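Local coordinates for DNA polymerase III, beta subunit (Eubacterium rectale, PDB 3T0P), which probably encircles DNA as a head-to-tail ring-shaped homodimer and tethers DNA polymerases to it, giving them processivity, at the interface of chains A and B. Residues are numbered along the deposited sequence; one frame, centred on the assembly and turned at random. Chains: chain A/B, DNA polymerase III, beta subunit.

The interface of chains A and B. Residues chain A 270, 273-274, 302-304; chain B 78, 104-107.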
ATOM      1  N   ARG A 270      19.332  -0.559  10.949  1.00 44.68           N
ATOM      2  CA  ARG A 270      20.303   0.263  10.199  1.00 45.14           C
ATOM      3  C   ARG A 270      21.260  -0.626   9.417  1.00 49.59           C
ATOM      4  O   ARG A 270      21.499  -0.382   8.248  1.00 52.19           O
ATOM      5  CB  ARG A 270      21.141   1.153  11.145  1.00 43.40           C
ATOM      6  CG  ARG A 270      20.508   2.470  11.438  1.00 52.48           C
ATOM      7  CD  ARG A 270      21.441   3.413  12.156  1.00 52.70           C
ATOM      8  NE  ARG A 270      21.511   3.154  13.598  1.00 53.32           N
ATOM      9  CZ  ARG A 270      20.600   3.552  14.485  1.00 54.28           C
ATOM     10  NH1 ARG A 270      19.520   4.211  14.089  1.00 42.16           N
ATOM     11  NH2 ARG A 270      20.756   3.282  15.771  1.00 43.37           N
ATOM     12  N   LEU A 273      20.327  -2.229   5.830  1.00 47.17           N
ATOM     13  CA  LEU A 273      20.360  -1.478   4.576  1.00 46.25           C
ATOM     14  C   LEU A 273      21.635  -1.855   3.746  1.00 51.79           C
ATOM     15  O   LEU A 273      21.645  -1.682   2.533  1.00 52.94           O
ATOM     16  CB  LEU A 273      20.263   0.051   4.823  1.00 45.55           C
ATOM     17  CG  LEU A 273      21.490   0.822   5.375  1.00 49.43           C
ATOM     18  CD1 LEU A 273      22.445   1.239   4.265  1.00 50.00           C
ATOM     19  CD2 LEU A 273      21.051   2.046   6.156  1.00 47.59           C
ATOM     20  N   LEU A 274      22.688  -2.368   4.399  1.00 46.82           N
ATOM     21  CA  LEU A 274      23.916  -2.738   3.694  1.00 46.18           C
ATOM     22  C   LEU A 274      23.842  -4.134   3.028  1.00 54.05           C
ATOM     23  O   LEU A 274      24.707  -4.451   2.220  1.00 56.15           O
ATOM     24  CB  LEU A 274      25.117  -2.657   4.634  1.00 45.23           C
ATOM     25  CG  LEU A 274      25.513  -1.257   5.068  1.00 48.47           C
ATOM     26  CD1 LEU A 274      26.548  -1.308   6.134  1.00 48.02           C
ATOM     27  CD2 LEU A 274      26.040  -0.423   3.898  1.00 50.04           C
ATOM     28  N   SER A 302      30.386  -0.593   5.016  1.00 52.74           N
ATOM     29  CA  SER A 302      30.351  -1.163   6.356  1.00 50.95           C
ATOM     30  C   SER A 302      29.656  -0.233   7.366  1.00 50.04           C
ATOM     31  O   SER A 302      29.445   0.955   7.130  1.00 47.44           O
ATOM     32  CB  SER A 302      31.767  -1.486   6.832  1.00 53.80           C
ATOM     33  OG  SER A 302      32.546  -0.303   6.930  1.00 66.28           O
HETATM   34  N   MSE A 303      29.323  -0.798   8.500  1.00 45.76           N
HETATM   35  CA  MSE A 303      28.721  -0.074   9.599  1.00 44.22           C
HETATM   36  C   MSE A 303      29.379  -0.475  10.896  1.00 47.65           C
HETATM   37  O   MSE A 303      29.682  -1.650  11.097  1.00 48.90           O
HETATM   38  CB  MSE A 303      27.214  -0.353   9.674  1.00 45.02           C
HETATM   39  CG  MSE A 303      26.510   0.576  10.642  1.00 51.85           C
HETATM   40 SE   MSE A 303      24.861  -0.104  11.392  0.75 59.42          SE
HETATM   41  CE  MSE A 303      24.504   1.497  12.205  1.00 57.55           C
ATOM     42  N   ASN A 304      29.570   0.485  11.784  1.00 42.76           N
ATOM     43  CA  ASN A 304      30.045   0.237  13.130  1.00 42.23           C
ATOM     44  C   ASN A 304      29.148   1.020  14.103  1.00 45.56           C
ATOM     45  O   ASN A 304      28.921   2.215  13.887  1.00 46.89           O
ATOM     46  CB  ASN A 304      31.510   0.622  13.273  1.00 46.15           C
ATOM     47  CG  ASN A 304      32.086   0.142  14.585  1.00 72.19           C
ATOM     48  OD1 ASN A 304      32.479  -1.013  14.712  1.00 59.75           O
ATOM     49  ND2 ASN A 304      32.057   0.982  15.613  1.00 65.73           N
TER
ATOM     50  N   ILE B  78      20.259   5.421   4.537  1.00 44.67           N
ATOM     51  CA  ILE B  78      21.135   5.715   5.677  1.00 44.30           C
ATOM     52  C   ILE B  78      20.517   6.855   6.491  1.00 49.63           C
ATOM     53  O   ILE B  78      20.281   6.673   7.675  1.00 49.42           O
ATOM     54  CB  ILE B  78      22.599   6.024   5.265  1.00 46.46           C
ATOM     55  CG1 ILE B  78      23.304   4.759   4.745  1.00 46.35           C
ATOM     56  CG2 ILE B  78      23.399   6.659   6.419  1.00 48.12           C
ATOM     57  CD1 ILE B  78      24.723   4.957   4.199  1.00 40.51           C
ATOM     58  N   ALA B 104      26.768   5.765  15.913  1.00 45.06           N
ATOM     59  CA  ALA B 104      26.676   4.977  14.692  1.00 43.55           C
ATOM     60  C   ALA B 104      27.514   5.598  13.583  1.00 49.01           C
ATOM     61  O   ALA B 104      27.632   6.826  13.478  1.00 51.03           O
ATOM     62  CB  ALA B 104      25.226   4.856  14.270  1.00 42.73           C
ATOM     63  N   LYS B 105      28.101   4.740  12.750  1.00 43.84           N
ATOM     64  CA  LYS B 105      29.010   5.147  11.697  1.00 43.55           C
ATOM     65  C   LYS B 105      28.862   4.245  10.469  1.00 45.50           C
ATOM     66  O   LYS B 105      28.835   3.026  10.606  1.00 44.60           O
ATOM     67  CB  LYS B 105      30.439   5.055  12.286  1.00 47.57           C
ATOM     68  CG  LYS B 105      31.542   5.699  11.496  1.00 59.77           C
ATOM     69  CD  LYS B 105      32.850   5.608  12.276  1.00 75.18           C
ATOM     70  CE  LYS B 105      33.898   4.714  11.640  1.00 91.45           C
ATOM     71  NZ  LYS B 105      33.600   3.266  11.825  1.00 95.99           N
ATOM     72  N   PHE B 106      28.739   4.852   9.275  1.00 41.79           N
ATOM     73  CA  PHE B 106      28.645   4.141   8.002  1.00 41.65           C
ATOM     74  C   PHE B 106      29.818   4.484   7.130  1.00 47.44           C
ATOM     75  O   PHE B 106      30.131   5.664   6.984  1.00 47.56           O
ATOM     76  CB  PHE B 106      27.355   4.491   7.243  1.00 42.54           C
ATOM     77  CG  PHE B 106      26.129   3.798   7.764  1.00 43.99           C
ATOM     78  CD1 PHE B 106      25.779   2.535   7.303  1.00 45.55           C
ATOM     79  CD2 PHE B 106      25.342   4.390   8.748  1.00 46.19           C
ATOM     80  CE1 PHE B 106      24.663   1.887   7.803  1.00 47.52           C
ATOM     81  CE2 PHE B 106      24.222   3.742   9.249  1.00 48.45           C
ATOM     82  CZ  PHE B 106      23.870   2.505   8.754  1.00 47.48           C
ATOM     83  N   ASN B 107      30.471   3.480   6.537  1.00 46.26           N
ATOM     84  CA  ASN B 107      31.546   3.730   5.571  1.00 47.52           C
ATOM     85  C   ASN B 107      31.042   3.275   4.224  1.00 54.39           C
ATOM     86  O   ASN B 107      30.607   2.124   4.086  1.00 53.66           O
ATOM     87  CB  ASN B 107      32.851   3.046   5.956  1.00 53.40           C
ATOM     88  CG  ASN B 107      33.368   3.482   7.299  1.00 73.94           C
ATOM     89  OD1 ASN B 107      34.105   4.460   7.414  1.00 72.26           O
ATOM     90  ND2 ASN B 107      32.939   2.800   8.354  1.00 68.71           N
TER
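A:Met303, a selenomethionine, lies across B:Phe106 where strand 301-308 of chain A, in the C-terminal domain, pairs antiparallel with strand 104-109 of chain B, in the N-terminal domain. This edge-to-edge pairing carries one sheet across the junction of the head-to-tail ring; two-fold symmetry repeats it at the other junction. Backbone hydrogen bonds set the register at both ends: B:Asn107 N donates to A:Ser302 O at 2.8 Å and receives A:Ser302 N on its own O, while A:Asn304 N reaches B:Lys105 O at 2.9 Å and A:Asn304 O accepts B:Lys105 N.

Between these pairs, the CG of A:Met303 stands anti to the backbone N (chi1 -169°), and the chain runs on extended, crossing the ring of B:Phe106 obliquely. Its CB begins near ring atom CE1; CG of A:Met303 sits over the face of B:Phe106, 3.8 Å from the ring centroid in a CH-pi contact and offset toward the rim. The selenium passes beyond the rim at CZ, and the terminal CE of A:Met303, also outside the rim, ends 3.7 Å from both CZ and CE2 of B:Phe106, with B:Ala104 CB beyond it. The opposite face of the ring is covered from within chain B by B:Ile78 CG1, so the ring is sandwiched. At its rim, the carbonyl O of A:Arg270 lies in plane near CZ, and the arginine side chain crosses the phenylalanine at about a right angle, guanidinium and ring planes 89° apart. A:Leu273, just past helix 261-272, meets the ring tip to tip, and its CD1 also packs on B:Ile78 CG1 at 3.7 Å. An alanine in place of B:Phe106 would probably open a gap between A:Met303 and B:Ile78, leaving the selenomethionine chain freer to turn. Beside the strand pairing, B:Asn107 ND2 makes a weak hydrogen bond to the hydroxyl OG of A:Ser302, 3.4 Å away.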